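Local coordinates for protein putative prolyl-tRNA synthetase (Leishmania major, PDB 5XIL) that probably attaches L-proline to its cognate tRNA at the expense of ATP, this chain comprising the class II catalytic core, anticodon-binding and zinc-binding C-terminal domains, at residues A[112-126]-A[237-249]. Numbering follows the deposited sequence.
Sequences ETVMYPYYAKWIRSH and FGKMFDIRFQDPE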
ATOM      1  N   GLU A 112       2.372 -21.166  -4.362  1.00 34.61           N
ATOM      2  CA  GLU A 112       1.473 -22.096  -5.092  1.00 36.83           C
ATOM      3  C   GLU A 112       1.006 -23.239  -4.217  1.00 38.51           C
ATOM      4  O   GLU A 112      -0.126 -23.706  -4.312  1.00 29.42           O
ATOM      5  CB  GLU A 112       2.160 -22.744  -6.279  1.00 38.68           C
ATOM      6  CG  GLU A 112       2.598 -21.763  -7.349  1.00 42.62           C
ATOM      7  CD  GLU A 112       3.891 -21.022  -7.019  1.00 48.00           C
ATOM      8  OE1 GLU A 112       4.502 -21.293  -5.963  1.00 46.84           O
ATOM      9  OE2 GLU A 112       4.288 -20.158  -7.820  1.00 44.12           O
ATOM     10  N   THR A 113       1.905 -23.713  -3.365  1.00 40.25           N
ATOM     11  CA  THR A 113       1.565 -24.817  -2.493  1.00 38.77           C
ATOM     12  C   THR A 113       0.569 -24.379  -1.429  1.00 37.98           C
ATOM     13  O   THR A 113      -0.243 -25.164  -0.967  1.00 38.92           O
ATOM     14  CB  THR A 113       2.811 -25.471  -1.868  1.00 42.80           C
ATOM     15  OG1 THR A 113       2.418 -26.716  -1.302  1.00 48.00           O
ATOM     16  CG2 THR A 113       3.417 -24.614  -0.793  1.00 43.19           C
ATOM     17  N   VAL A 114       0.581 -23.114  -1.070  1.00 32.33           N
ATOM     18  CA  VAL A 114      -0.362 -22.633  -0.097  1.00 32.68           C
ATOM     19  C   VAL A 114      -1.698 -22.195  -0.729  1.00 32.28           C
ATOM     20  O   VAL A 114      -2.794 -22.382  -0.178  1.00 34.65           O
ATOM     21  CB  VAL A 114       0.261 -21.433   0.658  1.00 34.22           C
ATOM     22  CG1 VAL A 114      -0.753 -20.839   1.594  1.00 34.99           C
ATOM     23  CG2 VAL A 114       1.517 -21.867   1.414  1.00 38.26           C
ATOM     24  N   MET A 115      -1.598 -21.557  -1.884  1.00 27.21           N
ATOM     25  CA  MET A 115      -2.758 -20.947  -2.520  1.00 24.94           C
ATOM     26  C   MET A 115      -3.608 -21.906  -3.383  1.00 20.40           C
ATOM     27  O   MET A 115      -4.815 -21.803  -3.401  1.00 20.64           O
ATOM     28  CB  MET A 115      -2.254 -19.799  -3.414  1.00 27.23           C
ATOM     29  CG  MET A 115      -1.697 -18.576  -2.615  1.00 25.44           C
ATOM     30  SD  MET A 115      -1.020 -17.293  -3.720  1.00 31.03           S
ATOM     31  CE  MET A 115      -2.527 -16.686  -4.511  1.00 31.63           C
ATOM     32  N   TYR A 116      -2.967 -22.760  -4.142  1.00 19.04           N
ATOM     33  CA  TYR A 116      -3.675 -23.491  -5.160  1.00 19.72           C
ATOM     34  C   TYR A 116      -4.655 -24.548  -4.607  1.00 19.09           C
ATOM     35  O   TYR A 116      -5.693 -24.815  -5.245  1.00 19.10           O
ATOM     36  CB  TYR A 116      -2.707 -24.027  -6.199  1.00 20.61           C
ATOM     37  CG  TYR A 116      -2.042 -22.928  -7.056  1.00 20.99           C
ATOM     38  CD1 TYR A 116      -2.364 -21.551  -6.903  1.00 21.29           C
ATOM     39  CD2 TYR A 116      -1.039 -23.244  -7.978  1.00 22.15           C
ATOM     40  CE1 TYR A 116      -1.729 -20.570  -7.681  1.00 21.42           C
ATOM     41  CE2 TYR A 116      -0.442 -22.264  -8.794  1.00 22.73           C
ATOM     42  CZ  TYR A 116      -0.756 -20.926  -8.645  1.00 23.15           C
ATOM     43  OH  TYR A 116      -0.125 -19.921  -9.438  1.00 21.60           O
ATOM     44  N   PRO A 117      -4.414 -25.024  -3.386  1.00 21.67           N
ATOM     45  CA  PRO A 117      -5.489 -25.831  -2.754  1.00 23.08           C
ATOM     46  C   PRO A 117      -6.732 -24.999  -2.534  1.00 24.54           C
ATOM     47  O   PRO A 117      -7.845 -25.514  -2.667  1.00 22.63           O
ATOM     48  CB  PRO A 117      -4.863 -26.273  -1.414  1.00 25.23           C
ATOM     49  CG  PRO A 117      -3.385 -26.326  -1.696  1.00 23.43           C
ATOM     50  CD  PRO A 117      -3.118 -25.203  -2.697  1.00 23.14           C
ATOM     51  N   TYR A 118      -6.587 -23.719  -2.147  1.00 17.84           N
ATOM     52  CA  TYR A 118      -7.742 -22.888  -2.010  1.00 18.81           C
ATOM     53  C   TYR A 118      -8.411 -22.598  -3.326  1.00 16.92           C
ATOM     54  O   TYR A 118      -9.656 -22.514  -3.370  1.00 18.08           O
ATOM     55  CB  TYR A 118      -7.458 -21.604  -1.141  1.00 21.64           C
ATOM     56  CG  TYR A 118      -7.269 -22.014   0.287  1.00 24.96           C
ATOM     57  CD1 TYR A 118      -6.054 -22.502   0.734  1.00 30.25           C
ATOM     58  CD2 TYR A 118      -8.353 -22.032   1.165  1.00 28.56           C
ATOM     59  CE1 TYR A 118      -5.884 -23.003   2.034  1.00 34.00           C
ATOM     60  CE2 TYR A 118      -8.202 -22.490   2.483  1.00 36.91           C
ATOM     61  CZ  TYR A 118      -6.952 -22.987   2.919  1.00 39.60           C
ATOM     62  OH  TYR A 118      -6.774 -23.454   4.245  1.00 45.98           O
ATOM     63  N   TYR A 119      -7.633 -22.412  -4.392  1.00 16.59           N
ATOM     64  CA  TYR A 119      -8.194 -22.209  -5.701  1.00 18.00           C
ATOM     65  C   TYR A 119      -9.106 -23.417  -6.035  1.00 18.36           C
ATOM     66  O   TYR A 119     -10.177 -23.275  -6.596  1.00 18.66           O
ATOM     67  CB  TYR A 119      -7.088 -22.056  -6.764  1.00 19.05           C
ATOM     68  CG  TYR A 119      -6.548 -20.625  -6.858  1.00 17.55           C
ATOM     69  CD1 TYR A 119      -6.354 -19.862  -5.697  1.00 19.87           C
ATOM     70  CD2 TYR A 119      -6.249 -20.030  -8.084  1.00 18.46           C
ATOM     71  CE1 TYR A 119      -5.842 -18.550  -5.772  1.00 18.61           C
ATOM     72  CE2 TYR A 119      -5.727 -18.705  -8.164  1.00 17.87           C
ATOM     73  CZ  TYR A 119      -5.556 -17.993  -6.997  1.00 17.14           C
ATOM     74  OH  TYR A 119      -5.106 -16.694  -6.969  1.00 17.62           O
ATOM     75  N   ALA A 120      -8.625 -24.605  -5.735  1.00 17.45           N
ATOM     76  CA  ALA A 120      -9.416 -25.836  -5.975  1.00 18.56           C
ATOM     77  C   ALA A 120     -10.732 -25.757  -5.204  1.00 20.31           C
ATOM     78  O   ALA A 120     -11.769 -26.022  -5.757  1.00 19.90           O
ATOM     79  CB  ALA A 120      -8.606 -27.088  -5.589  1.00 20.08           C
ATOM     80  N   LYS A 121     -10.674 -25.308  -3.957  1.00 20.47           N
ATOM     81  CA  LYS A 121     -11.835 -25.181  -3.110  1.00 22.36           C
ATOM     82  C   LYS A 121     -12.821 -24.106  -3.603  1.00 24.23           C
ATOM     83  O   LYS A 121     -14.020 -24.347  -3.740  1.00 20.71           O
ATOM     84  CB  LYS A 121     -11.359 -24.938  -1.675  1.00 25.35           C
ATOM     85  CG  LYS A 121     -12.499 -24.932  -0.709  1.00 29.88           C
ATOM     86  CD  LYS A 121     -12.149 -24.392   0.649  1.00 33.18           C
ATOM     87  CE  LYS A 121     -13.440 -24.098   1.436  1.00 38.05           C
ATOM     88  NZ  LYS A 121     -13.324 -24.665   2.810  1.00 41.14           N
ATOM     89  N   TRP A 122     -12.305 -22.949  -3.984  1.00 19.85           N
ATOM     90  CA  TRP A 122     -13.129 -21.852  -4.388  1.00 22.44           C
ATOM     91  C   TRP A 122     -13.691 -22.044  -5.745  1.00 19.75           C
ATOM     92  O   TRP A 122     -14.694 -21.474  -6.056  1.00 20.73           O
ATOM     93  CB  TRP A 122     -12.332 -20.538  -4.371  1.00 20.99           C
ATOM     94  CG  TRP A 122     -11.873 -20.156  -2.993  1.00 20.77           C
ATOM     95  CD1 TRP A 122     -12.545 -20.363  -1.834  1.00 21.24           C
ATOM     96  CD2 TRP A 122     -10.674 -19.407  -2.644  1.00 22.25           C
ATOM     97  NE1 TRP A 122     -11.819 -19.851  -0.770  1.00 24.72           N
ATOM     98  CE2 TRP A 122     -10.684 -19.237  -1.248  1.00 22.44           C
ATOM     99  CE3 TRP A 122      -9.577 -18.907  -3.385  1.00 22.17           C
ATOM    100  CZ2 TRP A 122      -9.653 -18.541  -0.556  1.00 22.95           C
ATOM    101  CZ3 TRP A 122      -8.547 -18.237  -2.696  1.00 20.40           C
ATOM    102  CH2 TRP A 122      -8.575 -18.066  -1.313  1.00 23.09           C
ATOM    103  N   ILE A 123     -13.061 -22.842  -6.593  1.00 21.75           N
ATOM    104  CA  ILE A 123     -13.614 -22.972  -7.936  1.00 20.30           C
ATOM    105  C   ILE A 123     -14.530 -24.215  -7.929  1.00 26.02           C
ATOM    106  O   ILE A 123     -14.079 -25.331  -8.147  1.00 23.61           O
ATOM    107  CB  ILE A 123     -12.546 -23.062  -9.000  1.00 20.13           C
ATOM    108  CG1 ILE A 123     -11.772 -21.758  -9.128  1.00 18.96           C
ATOM    109  CG2 ILE A 123     -13.092 -23.456 -10.361  1.00 18.66           C
ATOM    110  CD1 ILE A 123     -10.367 -21.927  -9.721  1.00 19.41           C
ATOM    111  N   ARG A 124     -15.815 -23.964  -7.709  1.00 27.30           N
ATOM    112  CA  ARG A 124     -16.827 -25.017  -7.573  1.00 29.67           C
ATOM    113  C   ARG A 124     -17.505 -25.257  -8.867  1.00 26.99           C
ATOM    114  O   ARG A 124     -18.006 -26.337  -9.071  1.00 30.55           O
ATOM    115  CB  ARG A 124     -17.874 -24.645  -6.506  1.00 32.84           C
ATOM    116  CG  ARG A 124     -17.289 -24.569  -5.099  1.00 37.55           C
ATOM    117  CD  ARG A 124     -18.078 -23.617  -4.204  1.00 40.40           C
ATOM    118  NE  ARG A 124     -18.180 -22.279  -4.797  1.00 46.94           N
ATOM    119  CZ  ARG A 124     -18.962 -21.288  -4.357  1.00 51.39           C
ATOM    120  NH1 ARG A 124     -19.731 -21.447  -3.272  1.00 60.03           N
ATOM    121  NH2 ARG A 124     -18.973 -20.121  -5.001  1.00 43.59           N
ATOM    122  N   SER A 125     -17.511 -24.265  -9.758  1.00 24.58           N
ATOM    123  CA  SER A 125     -18.121 -24.382 -11.070  1.00 23.07           C
ATOM    124  C   SER A 125     -17.591 -23.248 -11.937  1.00 23.36           C
ATOM    125  O   SER A 125     -16.858 -22.371 -11.438  1.00 24.25           O
ATOM    126  CB  SER A 125     -19.650 -24.271 -10.934  1.00 25.68           C
ATOM    127  OG  SER A 125     -20.063 -22.902 -10.792  1.00 24.30           O
ATOM    128  N   HIS A 126     -17.969 -23.229 -13.189  1.00 22.62           N
ATOM    129  CA  HIS A 126     -17.521 -22.211 -14.070  1.00 25.73           C
ATOM    130  C   HIS A 126     -17.906 -20.817 -13.586  1.00 25.92           C
ATOM    131  O   HIS A 126     -17.260 -19.876 -13.916  1.00 25.00           O
ATOM    132  CB  HIS A 126     -18.115 -22.405 -15.441  1.00 29.06           C
ATOM    133  CG  HIS A 126     -19.545 -21.979 -15.519  1.00 39.29           C
ATOM    134  ND1 HIS A 126     -20.587 -22.741 -15.046  1.00 45.24           N
ATOM    135  CD2 HIS A 126     -20.102 -20.846 -15.986  1.00 45.92           C
ATOM    136  CE1 HIS A 126     -21.722 -22.098 -15.233  1.00 43.39           C
ATOM    137  NE2 HIS A 126     -21.455 -20.945 -15.799  1.00 42.16           N
ATOM    138  N   PHE A 237      -0.832 -26.577 -13.371  1.00 22.77           N
ATOM    139  CA  PHE A 237      -1.092 -26.574 -11.960  1.00 21.98           C
ATOM    140  C   PHE A 237      -2.451 -27.043 -11.565  1.00 21.97           C
ATOM    141  O   PHE A 237      -2.627 -27.543 -10.466  1.00 21.19           O
ATOM    142  CB  PHE A 237      -0.851 -25.201 -11.362  1.00 24.76           C
ATOM    143  CG  PHE A 237       0.607 -24.920 -11.148  1.00 26.56           C
ATOM    144  CD1 PHE A 237       1.286 -25.503 -10.085  1.00 26.53           C
ATOM    145  CD2 PHE A 237       1.328 -24.132 -12.040  1.00 29.79           C
ATOM    146  CE1 PHE A 237       2.638 -25.251  -9.871  1.00 30.18           C
ATOM    147  CE2 PHE A 237       2.671 -23.875 -11.812  1.00 29.08           C
ATOM    148  CZ  PHE A 237       3.325 -24.422 -10.728  1.00 28.40           C
ATOM    149  N   GLY A 238      -3.405 -26.883 -12.458  1.00 23.60           N
ATOM    150  CA  GLY A 238      -4.749 -27.364 -12.190  1.00 25.10           C
ATOM    151  C   GLY A 238      -4.724 -28.868 -12.102  1.00 23.61           C
ATOM    152  O   GLY A 238      -5.382 -29.438 -11.286  1.00 25.51           O
ATOM    153  N   LYS A 239      -3.920 -29.499 -12.939  1.00 25.15           N
ATOM    154  CA  LYS A 239      -3.747 -30.925 -12.865  1.00 28.76           C
ATOM    155  C   LYS A 239      -3.095 -31.351 -11.567  1.00 31.43           C
ATOM    156  O   LYS A 239      -3.575 -32.248 -10.912  1.00 35.80           O
ATOM    157  CB  LYS A 239      -2.918 -31.386 -14.034  1.00 31.30           C
ATOM    158  CG  LYS A 239      -3.611 -31.092 -15.330  1.00 32.52           C
ATOM    159  CD  LYS A 239      -2.656 -31.388 -16.464  1.00 39.99           C
ATOM    160  CE  LYS A 239      -3.236 -30.999 -17.808  1.00 39.80           C
ATOM    161  NZ  LYS A 239      -2.188 -31.304 -18.821  1.00 42.62           N
ATOM    162  N   MET A 240      -2.035 -30.680 -11.154  1.00 32.54           N
ATOM    163  CA  MET A 240      -1.409 -31.005  -9.865  1.00 34.79           C
ATOM    164  C   MET A 240      -2.342 -30.893  -8.670  1.00 30.55           C
ATOM    165  O   MET A 240      -2.252 -31.716  -7.777  1.00 31.10           O
ATOM    166  CB  MET A 240      -0.202 -30.091  -9.566  1.00 39.84           C
ATOM    167  CG  MET A 240       1.135 -30.342 -10.279  1.00 46.97           C
ATOM    168  SD  MET A 240       2.413 -29.148  -9.698  1.00 49.26           S
ATOM    169  CE  MET A 240       2.406 -29.452  -7.943  1.00 42.74           C
ATOM    170  N   PHE A 241      -3.201 -29.858  -8.635  1.00 23.92           N
ATOM    171  CA  PHE A 241      -3.941 -29.451  -7.443  1.00 24.29           C
ATOM    172  C   PHE A 241      -5.422 -29.750  -7.582  1.00 25.62           C
ATOM    173  O   PHE A 241      -6.212 -29.372  -6.755  1.00 24.18           O
ATOM    174  CB  PHE A 241      -3.728 -27.954  -7.160  1.00 22.88           C
ATOM    175  CG  PHE A 241      -2.392 -27.675  -6.591  1.00 24.42           C
ATOM    176  CD1 PHE A 241      -2.183 -27.813  -5.231  1.00 27.69           C
ATOM    177  CD2 PHE A 241      -1.318 -27.350  -7.412  1.00 25.40           C
ATOM    178  CE1 PHE A 241      -0.911 -27.587  -4.671  1.00 30.14           C
ATOM    179  CE2 PHE A 241      -0.048 -27.131  -6.856  1.00 26.99           C
ATOM    180  CZ  PHE A 241       0.150 -27.236  -5.486  1.00 26.97           C
ATOM    181  N   ASP A 242      -5.768 -30.496  -8.627  1.00 27.98           N
ATOM    182  CA  ASP A 242      -7.145 -30.919  -8.800  0.54 27.92           C
ATOM    183  C   ASP A 242      -8.120 -29.719  -8.813  1.00 26.94           C
ATOM    184  O   ASP A 242      -9.139 -29.749  -8.100  1.00 24.98           O
ATOM    185  CB  ASP A 242      -7.485 -31.939  -7.697  0.54 28.81           C
ATOM    186  CG  ASP A 242      -6.687 -33.247  -7.859  0.54 28.94           C
ATOM    187  OD1 ASP A 242      -6.669 -33.790  -8.985  0.54 28.33           O
ATOM    188  OD2 ASP A 242      -6.088 -33.717  -6.879  0.54 31.24           O
ATOM    189  N   ILE A 243      -7.758 -28.697  -9.580  1.00 21.14           N
ATOM    190  CA  ILE A 243      -8.590 -27.540  -9.874  1.00 20.71           C
ATOM    191  C   ILE A 243      -9.334 -27.914 -11.153  1.00 20.50           C
ATOM    192  O   ILE A 243      -8.728 -28.255 -12.172  1.00 18.85           O
ATOM    193  CB  ILE A 243      -7.765 -26.281 -10.073  1.00 18.62           C
ATOM    194  CG1 ILE A 243      -6.866 -26.045  -8.850  1.00 18.74           C
ATOM    195  CG2 ILE A 243      -8.695 -25.042 -10.240  1.00 19.00           C
ATOM    196  CD1 ILE A 243      -5.749 -24.991  -9.054  1.00 17.03           C
ATOM    197  N   ARG A 244     -10.664 -27.931 -11.059  1.00 21.70           N
ATOM    198  CA  ARG A 244     -11.503 -28.444 -12.120  1.00 22.00           C
ATOM    199  C   ARG A 244     -12.879 -27.833 -12.020  1.00 20.54           C
ATOM    200  O   ARG A 244     -13.280 -27.442 -10.960  1.00 17.32           O
ATOM    201  CB  ARG A 244     -11.629 -29.965 -11.962  1.00 29.65           C
ATOM    202  CG  ARG A 244     -11.885 -30.341 -10.480  1.00 36.25           C
ATOM    203  CD  ARG A 244     -12.105 -31.823 -10.240  1.00 45.68           C
ATOM    204  NE  ARG A 244     -13.339 -32.223 -10.921  1.00 53.82           N
ATOM    205  CZ  ARG A 244     -13.890 -33.431 -10.884  1.00 54.86           C
ATOM    206  NH1 ARG A 244     -13.337 -34.411 -10.183  1.00 58.21           N
ATOM    207  NH2 ARG A 244     -15.012 -33.642 -11.548  1.00 54.02           N
ATOM    208  N   PHE A 245     -13.587 -27.783 -13.139  1.00 17.82           N
ATOM    209  CA  PHE A 245     -14.984 -27.455 -13.128  1.00 20.73           C
ATOM    210  C   PHE A 245     -15.680 -28.164 -14.304  1.00 20.18           C
ATOM    211  O   PHE A 245     -15.070 -28.468 -15.328  1.00 18.66           O
ATOM    212  CB  PHE A 245     -15.160 -25.921 -13.215  1.00 19.73           C
ATOM    213  CG  PHE A 245     -14.630 -25.329 -14.491  1.00 19.93           C
ATOM    214  CD1 PHE A 245     -13.251 -25.137 -14.674  1.00 19.36           C
ATOM    215  CD2 PHE A 245     -15.491 -24.969 -15.530  1.00 20.51           C
ATOM    216  CE1 PHE A 245     -12.775 -24.631 -15.867  1.00 19.94           C
ATOM    217  CE2 PHE A 245     -15.008 -24.453 -16.717  1.00 20.57           C
ATOM    218  CZ  PHE A 245     -13.635 -24.312 -16.892  1.00 20.98           C
ATOM    219  N   GLN A 246     -16.978 -28.392 -14.158  1.00 21.18           N
ATOM    220  CA  GLN A 246     -17.749 -28.989 -15.268  1.00 20.48           C
ATOM    221  C   GLN A 246     -17.936 -27.992 -16.378  1.00 20.07           C
ATOM    222  O   GLN A 246     -18.189 -26.785 -16.136  1.00 20.92           O
ATOM    223  CB  GLN A 246     -19.140 -29.468 -14.782  1.00 21.62           C
ATOM    224  CG  GLN A 246     -19.091 -30.621 -13.774  1.00 26.43           C
ATOM    225  CD  GLN A 246     -18.228 -31.757 -14.265  1.00 28.83           C
ATOM    226  OE1 GLN A 246     -17.046 -31.811 -13.954  1.00 27.05           O
ATOM    227  NE2 GLN A 246     -18.800 -32.641 -15.093  1.00 29.63           N
ATOM    228  N   ASP A 247     -17.800 -28.470 -17.603  1.00 18.96           N
ATOM    229  CA  ASP A 247     -17.992 -27.645 -18.741  1.00 23.06           C
ATOM    230  C   ASP A 247     -19.457 -27.174 -18.736  1.00 21.89           C
ATOM    231  O   ASP A 247     -20.337 -28.007 -18.699  1.00 22.29           O
ATOM    232  CB  ASP A 247     -17.744 -28.459 -19.977  1.00 23.21           C
ATOM    233  CG  ASP A 247     -18.002 -27.698 -21.232  1.00 27.15           C
ATOM    234  OD1 ASP A 247     -18.661 -26.649 -21.202  1.00 28.25           O
ATOM    235  OD2 ASP A 247     -17.520 -28.176 -22.243  1.00 25.53           O
ATOM    236  N   PRO A 248     -19.712 -25.859 -18.677  1.00 26.08           N
ATOM    237  CA  PRO A 248     -21.120 -25.374 -18.595  1.00 27.20           C
ATOM    238  C   PRO A 248     -21.984 -25.746 -19.811  1.00 30.27           C
ATOM    239  O   PRO A 248     -23.211 -25.800 -19.697  1.00 34.39           O
ATOM    240  CB  PRO A 248     -20.960 -23.863 -18.530  1.00 28.84           C
ATOM    241  CG  PRO A 248     -19.646 -23.605 -19.247  1.00 29.18           C
ATOM    242  CD  PRO A 248     -18.761 -24.740 -18.757  1.00 27.81           C
ATOM    243  N   GLU A 249     -21.344 -26.031 -20.948  1.00 30.50           N
ATOM    244  CA  GLU A 249     -22.015 -26.399 -22.167  1.00 34.19           C
ATOM    245  C   GLU A 249     -22.018 -27.924 -22.306  1.00 33.32           C
ATOM    246  O   GLU A 249     -22.595 -28.429 -23.252  1.00 35.82           O
ATOM    247  CB  GLU A 249     -21.338 -25.662 -23.358  1.00 39.74           C
ATOM    248  CG  GLU A 249     -21.459 -24.122 -23.451  1.00 49.62           C
TER
HETATM  249  O   HOH W   1     -11.730 -26.927  -8.462  1.00 21.59           O
HETATM  250  O   HOH W   2     -18.228 -27.829 -11.511  1.00 24.69           O
HETATM  251  O   HOH W   3     -19.213 -25.441 -13.999  1.00 20.12           O
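Tyr116 meets Phe237 and Phe241 in an aromatic cluster within the class II synthetase core, a compact example of how an interface can be apolar and closely packed at one end and water-bridged at the other. Helix 112-122 crosses helix 237-241 at -82°. Tyr116 chi1 of -68°, with CG anti to the carbonyl carbon, turns the ring edge toward two faces: CE2 lies 3.7 Å from Phe237 CG, and the T-shaped pair with Phe241 has planes at 89°. Tyr116 CB lies over the Phe241 face as a CH-pi donor, while a hydrogen bond between Tyr116 OH and His162 ND1 ties down the far end of the ring. Past the Schellman motif at Asp242, Ile243 carries the apolar packing onward, CG1 against Ala120 CB and CG2 3.6 Å from Ile123 CD1. No direct hydrogen bond joins the segments. Toward strand 245-247, which pairs with strand 253-265, buried Phe245 still packs against His126 CB, but Arg244 and Pro248 are exposed and waters bridge: one accepts from Arg244 N and can donate to Ala120 O, among several nearby carbonyls, another links Gln246 N to Arg124 O, and a third joins His126 N to Gln246 O. Pro248 CB sits over the His126 ring centre, 3.7 Å from ND1.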